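Side-chain contacts in beta-amyloid-like protein (Caenorhabditis elegans, PDB 3K66), which binds heparin through its E2 domain and probably acts in cell adhesion and neuronal development: residues D3-I8 and E88-E93; A115-K120 and P188-Y193. All blocks are in the same frame, centred on the assembly; numbering follows the deposited sequence.

Interaction 1. Residues D3-I8 and E88-E93; sequences DPYFKI and EAVHEE
The N-terminal segment of the E2 domain, ahead of helix 14-53, packs here on the middle of the long helix 55-119. Y5, F6, V90 and H91 make the contact. V90 sits at its centre, and its two methyl groups serve different rings. CG2 meets the edge of the F6 ring, close to the ring plane, 3.7 Å from CE2. CG1 faces Y5 and lies 4.1 Å from Y5 CE2. This second approach is oblique to the Y5 ring. With CG1 anti to the backbone N (chi1 -179°), the valine fork opens toward both aromatic residues. Y5 and V90 come from opposite directions, whereas F6 crosses V90 at about a right angle. The two rings also pack on each other: Y5 CD2 stands 3.8 Å above the centre of one face of the F6 ring. Y5 reaches farther along the helix. Its OH lies 3.6 Å from H91 CA and 3.8 Å from H91 CB, but makes no hydrogen bond to H91 itself. The two are joined through E14, whose OE2 is hydrogen-bonded to both Y5 OH and H91 ND1. F18 of helix 14-53 stacks on the H91 ring, and R94 makes a cation-pi contact with Y5. At the start of the segment, D3 OD2 accepts from Y5 N at 3.1 Å, which makes an Asx turn. The bond arrives on the anti side of the carboxylate, and the same oxygen is in a salt bridge with R24. No hydrogen bond crosses between the two segments; what joins them directly is van der Waals packing. The buried Y5 has its hydroxyl satisfied by E14 of helix 14-53, while R94 of helix 55-119 meets its ring.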
loop_
_atom_site.group_PDB
_atom_site.type_symbol
_atom_site.label_atom_id
_atom_site.label_comp_id
_atom_site.label_asym_id
_atom_site.label_seq_id
_atom_site.Cartn_x
_atom_site.Cartn_y
_atom_site.Cartn_z
ATOM N N ASP A 3 -16.806 2.258 10.915
ATOM C CA ASP A 3 -16.218 3.443 10.327
ATOM C C ASP A 3 -16.876 3.674 8.971
ATOM O O ASP A 3 -17.195 2.724 8.267
ATOM C CB ASP A 3 -14.719 3.234 10.131
ATOM C CG ASP A 3 -13.947 4.533 10.100
ATOM O OD1 ASP A 3 -13.572 5.010 11.195
ATOM O OD2 ASP A 3 -13.711 5.071 8.992
ATOM N N PRO A 4 -17.089 4.942 8.586
ATOM C CA PRO A 4 -17.713 5.206 7.284
ATOM C C PRO A 4 -16.784 4.805 6.125
ATOM O O PRO A 4 -17.223 4.593 4.994
ATOM C CB PRO A 4 -17.993 6.709 7.323
ATOM C CG PRO A 4 -16.954 7.235 8.239
ATOM C CD PRO A 4 -16.833 6.190 9.323
ATOM N N TYR A 5 -15.495 4.682 6.427
ATOM C CA TYR A 5 -14.480 4.301 5.443
ATOM C C TYR A 5 -14.747 2.987 4.707
ATOM O O TYR A 5 -14.459 2.876 3.514
ATOM C CB TYR A 5 -13.113 4.195 6.124
ATOM C CG TYR A 5 -12.084 3.496 5.257
ATOM C CD1 TYR A 5 -11.404 4.194 4.253
ATOM C CD2 TYR A 5 -11.869 2.111 5.362
ATOM C CE1 TYR A 5 -10.542 3.544 3.369
ATOM C CE2 TYR A 5 -11.014 1.446 4.478
ATOM C CZ TYR A 5 -10.354 2.174 3.482
ATOM O OH TYR A 5 -9.510 1.536 2.598
ATOM N N PHE A 6 -15.261 1.985 5.422
ATOM C CA PHE A 6 -15.537 0.663 4.838
ATOM C C PHE A 6 -16.705 0.521 3.864
ATOM O O PHE A 6 -16.803 -0.509 3.192
ATOM C CB PHE A 6 -15.695 -0.389 5.938
ATOM C CG PHE A 6 -14.438 -0.640 6.709
ATOM C CD1 PHE A 6 -14.235 -0.027 7.939
ATOM C CD2 PHE A 6 -13.435 -1.444 6.178
ATOM C CE1 PHE A 6 -13.049 -0.200 8.637
ATOM C CE2 PHE A 6 -12.236 -1.633 6.857
ATOM C CZ PHE A 6 -12.037 -1.006 8.100
ATOM N N LYS A 7 -17.575 1.529 3.759
ATOM C CA LYS A 7 -18.706 1.427 2.832
ATOM C C LYS A 7 -18.735 2.509 1.741
ATOM O O LYS A 7 -19.811 2.839 1.218
ATOM C CB LYS A 7 -20.028 1.421 3.616
ATOM N N ILE A 8 -17.551 3.035 1.400
ATOM C CA ILE A 8 -17.391 4.085 0.377
ATOM C C ILE A 8 -17.624 3.484 -1.001
ATOM O O ILE A 8 -17.563 2.261 -1.153
ATOM C CB ILE A 8 -15.974 4.713 0.396
ATOM C CG1 ILE A 8 -15.766 5.456 1.711
ATOM C CG2 ILE A 8 -15.810 5.682 -0.785
ATOM C CD1 ILE A 8 -14.388 6.085 1.846
ATOM N N GLU A 88 -6.034 -2.669 5.885
ATOM C CA GLU A 88 -5.061 -2.777 4.791
ATOM C C GLU A 88 -5.549 -3.693 3.667
ATOM O O GLU A 88 -5.444 -3.359 2.472
ATOM C CB GLU A 88 -3.704 -3.264 5.335
ATOM C CG GLU A 88 -3.029 -2.247 6.246
ATOM C CD GLU A 88 -1.644 -2.675 6.754
ATOM O OE1 GLU A 88 -1.053 -3.621 6.197
ATOM O OE2 GLU A 88 -1.138 -2.046 7.706
ATOM N N ALA A 89 -6.064 -4.854 4.053
ATOM C CA ALA A 89 -6.589 -5.799 3.083
ATOM C C ALA A 89 -7.583 -5.034 2.210
ATOM O O ALA A 89 -7.497 -5.067 0.978
ATOM C CB ALA A 89 -7.274 -6.951 3.803
ATOM N N VAL A 90 -8.509 -4.322 2.850
ATOM C CA VAL A 90 -9.483 -3.534 2.103
ATOM C C VAL A 90 -8.752 -2.538 1.192
ATOM O O VAL A 90 -8.935 -2.538 -0.031
ATOM C CB VAL A 90 -10.426 -2.751 3.040
ATOM C CG1 VAL A 90 -11.445 -1.964 2.214
ATOM C CG2 VAL A 90 -11.131 -3.701 3.958
ATOM N N HIS A 91 -7.915 -1.698 1.793
ATOM C CA HIS A 91 -7.166 -0.711 1.037
ATOM C C HIS A 91 -6.477 -1.367 -0.167
ATOM O O HIS A 91 -6.732 -0.992 -1.314
ATOM C CB HIS A 91 -6.130 -0.040 1.941
ATOM C CG HIS A 91 -5.291 0.990 1.246
ATOM N ND1 HIS A 91 -5.823 2.125 0.669
ATOM C CD2 HIS A 91 -3.950 1.070 1.066
ATOM C CE1 HIS A 91 -4.846 2.860 0.168
ATOM N NE2 HIS A 91 -3.701 2.241 0.395
ATOM N N GLU A 92 -5.619 -2.354 0.086
ATOM C CA GLU A 92 -4.930 -3.031 -1.010
ATOM C C GLU A 92 -5.937 -3.573 -2.035
ATOM O O GLU A 92 -5.665 -3.557 -3.237
ATOM C CB GLU A 92 -4.031 -4.166 -0.484
ATOM N N GLU A 93 -7.096 -4.053 -1.587
ATOM C CA GLU A 93 -8.078 -4.533 -2.553
ATOM C C GLU A 93 -8.570 -3.376 -3.428
ATOM O O GLU A 93 -8.604 -3.493 -4.659
ATOM C CB GLU A 93 -9.269 -5.192 -1.870
ATOM C CG GLU A 93 -9.001 -6.571 -1.618
#

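Interaction 2. Residues A115-K120 and P188-Y193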
loop_
_atom_site.group_PDB
_atom_site.type_symbol
_atom_site.label_atom_id
_atom_site.label_comp_id
_atom_site.label_asym_id
_atom_site.label_seq_id
_atom_site.Cartn_x
_atom_site.Cartn_y
_atom_site.Cartn_z
ATOM N N ALA A 115 -6.946 1.783 -34.011
ATOM C CA ALA A 115 -7.961 1.514 -35.017
ATOM C C ALA A 115 -8.239 2.798 -35.789
ATOM O O ALA A 115 -8.238 2.791 -37.018
ATOM C CB ALA A 115 -9.232 0.983 -34.366
ATOM N N THR A 116 -8.460 3.899 -35.075
ATOM C CA THR A 116 -8.722 5.181 -35.723
ATOM C C THR A 116 -7.569 5.602 -36.609
ATOM O O THR A 116 -7.734 6.391 -37.530
ATOM C CB THR A 116 -8.968 6.295 -34.704
ATOM O OG1 THR A 116 -10.244 6.100 -34.085
ATOM C CG2 THR A 116 -8.925 7.658 -35.378
ATOM N N HIS A 117 -6.397 5.055 -36.336
ATOM C CA HIS A 117 -5.213 5.381 -37.112
ATOM C C HIS A 117 -5.200 4.701 -38.467
ATOM O O HIS A 117 -4.747 5.282 -39.450
ATOM C CB HIS A 117 -3.955 4.984 -36.354
ATOM C CG HIS A 117 -2.702 5.477 -36.996
ATOM N ND1 HIS A 117 -2.340 6.810 -36.985
ATOM C CD2 HIS A 117 -1.750 4.838 -37.715
ATOM C CE1 HIS A 117 -1.223 6.967 -37.665
ATOM N NE2 HIS A 117 -0.841 5.786 -38.120
ATOM N N VAL A 118 -5.662 3.455 -38.497
ATOM C CA VAL A 118 -5.717 2.697 -39.735
ATOM C C VAL A 118 -6.226 3.614 -40.827
ATOM O O VAL A 118 -5.662 3.668 -41.919
ATOM C CB VAL A 118 -6.676 1.482 -39.609
ATOM C CG1 VAL A 118 -7.452 1.279 -40.898
ATOM C CG2 VAL A 118 -5.897 0.210 -39.247
ATOM N N ASN A 119 -7.304 4.328 -40.518
ATOM C CA ASN A 119 -7.927 5.249 -41.458
ATOM C C ASN A 119 -7.122 6.541 -41.517
ATOM O O ASN A 119 -6.357 6.775 -42.449
ATOM C CB ASN A 119 -9.352 5.585 -41.018
ATOM C CG ASN A 119 -10.048 4.433 -40.302
ATOM O OD1 ASN A 119 -10.660 4.642 -39.257
ATOM N ND2 ASN A 119 -9.983 3.228 -40.864
ATOM N N LYS A 120 -7.293 7.402 -40.521
ATOM C CA LYS A 120 -6.546 8.668 -40.516
ATOM C C LYS A 120 -5.597 8.817 -39.342
ATOM O O LYS A 120 -5.918 8.449 -38.215
ATOM C CB LYS A 120 -7.498 9.845 -40.591
ATOM C CG LYS A 120 -8.382 10.057 -39.386
ATOM C CD LYS A 120 -9.526 9.080 -39.374
ATOM C CE LYS A 120 -10.502 9.461 -38.274
ATOM N NZ LYS A 120 -11.702 8.581 -38.333
ATOM N N PRO A 188 3.927 0.091 -39.474
ATOM C CA PRO A 188 5.312 0.445 -39.772
ATOM C C PRO A 188 5.442 1.937 -39.837
ATOM O O PRO A 188 6.356 2.526 -39.258
ATOM C CB PRO A 188 5.558 -0.215 -41.120
ATOM C CG PRO A 188 4.217 -0.143 -41.778
ATOM C CD PRO A 188 3.314 -0.581 -40.635
ATOM N N ASP A 189 4.516 2.550 -40.552
ATOM C CA ASP A 189 4.513 3.989 -40.665
ATOM C C ASP A 189 4.667 4.604 -39.270
ATOM O O ASP A 189 5.492 5.498 -39.048
ATOM C CB ASP A 189 3.190 4.468 -41.283
ATOM C CG ASP A 189 1.942 3.895 -40.568
ATOM O OD1 ASP A 189 1.512 2.768 -40.904
ATOM O OD2 ASP A 189 1.386 4.565 -39.671
ATOM N N LEU A 190 3.905 4.068 -38.324
ATOM C CA LEU A 190 3.871 4.570 -36.961
ATOM C C LEU A 190 4.891 3.998 -35.987
ATOM O O LEU A 190 5.405 4.708 -35.121
ATOM C CB LEU A 190 2.442 4.374 -36.465
ATOM C CG LEU A 190 2.039 4.319 -35.002
ATOM C CD1 LEU A 190 1.224 5.547 -34.641
ATOM C CD2 LEU A 190 1.202 3.057 -34.797
ATOM N N GLU A 191 5.191 2.715 -36.122
ATOM C CA GLU A 191 6.144 2.100 -35.214
ATOM C C GLU A 191 7.527 2.727 -35.312
ATOM O O GLU A 191 8.363 2.571 -34.419
ATOM C CB GLU A 191 6.290 0.615 -35.493
ATOM C CG GLU A 191 7.195 -0.009 -34.461
ATOM C CD GLU A 191 7.549 -1.441 -34.739
ATOM O OE1 GLU A 191 8.123 -1.708 -35.813
ATOM O OE2 GLU A 191 7.268 -2.298 -33.875
ATOM N N LYS A 192 7.771 3.433 -36.405
ATOM C CA LYS A 192 9.067 4.033 -36.603
ATOM C C LYS A 192 9.197 5.328 -35.810
ATOM O O LYS A 192 10.267 5.628 -35.288
ATOM C CB LYS A 192 9.278 4.291 -38.093
ATOM C CG LYS A 192 10.630 4.568 -38.398
ATOM N N TYR A 193 8.108 6.080 -35.679
ATOM C CA TYR A 193 8.186 7.348 -34.963
ATOM C C TYR A 193 7.622 7.386 -33.540
ATOM O O TYR A 193 8.080 8.181 -32.718
ATOM C CB TYR A 193 7.549 8.446 -35.820
ATOM C CG TYR A 193 8.213 8.575 -37.187
ATOM C CD1 TYR A 193 7.610 8.057 -38.334
ATOM C CD2 TYR A 193 9.469 9.172 -37.327
ATOM C CE1 TYR A 193 8.244 8.130 -39.586
ATOM C CE2 TYR A 193 10.108 9.244 -38.576
ATOM C CZ TYR A 193 9.495 8.722 -39.698
ATOM O OH TYR A 193 10.145 8.780 -40.912
#
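H117 carries its ring across to D189 and L190 because CG is anti to the backbone N (chi1 -171°). D189 meets it from the opposite direction, with CG set between its own backbone N and carbonyl carbon (chi1 51°). The two groups join in a His-carboxylate hydrogen bond. H117 NE2 donates to D189 OD2 at 3.0 Å, with an N-H...O angle of 159°. The oxygen lies in the ring plane, so the N-H points well at it. It is met nearly along its C-O axis. Ring and carboxylate are almost coplanar. L190 packs on the same imidazole. Its CD1 sits over one face in a CH-pi contact, 4.2 Å from the ring centroid and displaced toward the rim. Its CB lies 3.9 Å from NE2. The ring is thus held at its edge by an acid and on one face by a methyl group. H117 ND1 takes part in a weak hydrogen bond with the backbone N of N122, in the turn that follows. A leucine in place of H117 would probably leave the D189 carboxylate without its N-H donor across this contact and the L190 methyl without a ring face to rest on. The contact joins the C-terminal end of helix 55-119 to the short helix 188-191. With ND1 weakly accepting from N122 N and NE2 donating to D189, the geometry is consistent with a neutral imidazole protonated at NE2; the carboxylate probably favours that tautomer.

Both interactions use helix 55-119. Interaction 1 sits near its middle and interaction 2 at its C-terminal end. Their centres are 43 Å apart and their nearest atoms about 30 Å apart, so they do not touch. In the chain they follow one another: interaction 1 closes before interaction 2 opens. The first brings the N-terminal segment onto the helix, and the second brings helix 188-191 to it. The centre of interaction 1 lies about 12 Å from the centre of the chain, that of interaction 2 about 38 Å. Each involves a histidine of helix 55-119 and a carboxylate. H91 finds its acid outside the two segments, while H117 is paired directly across its contact.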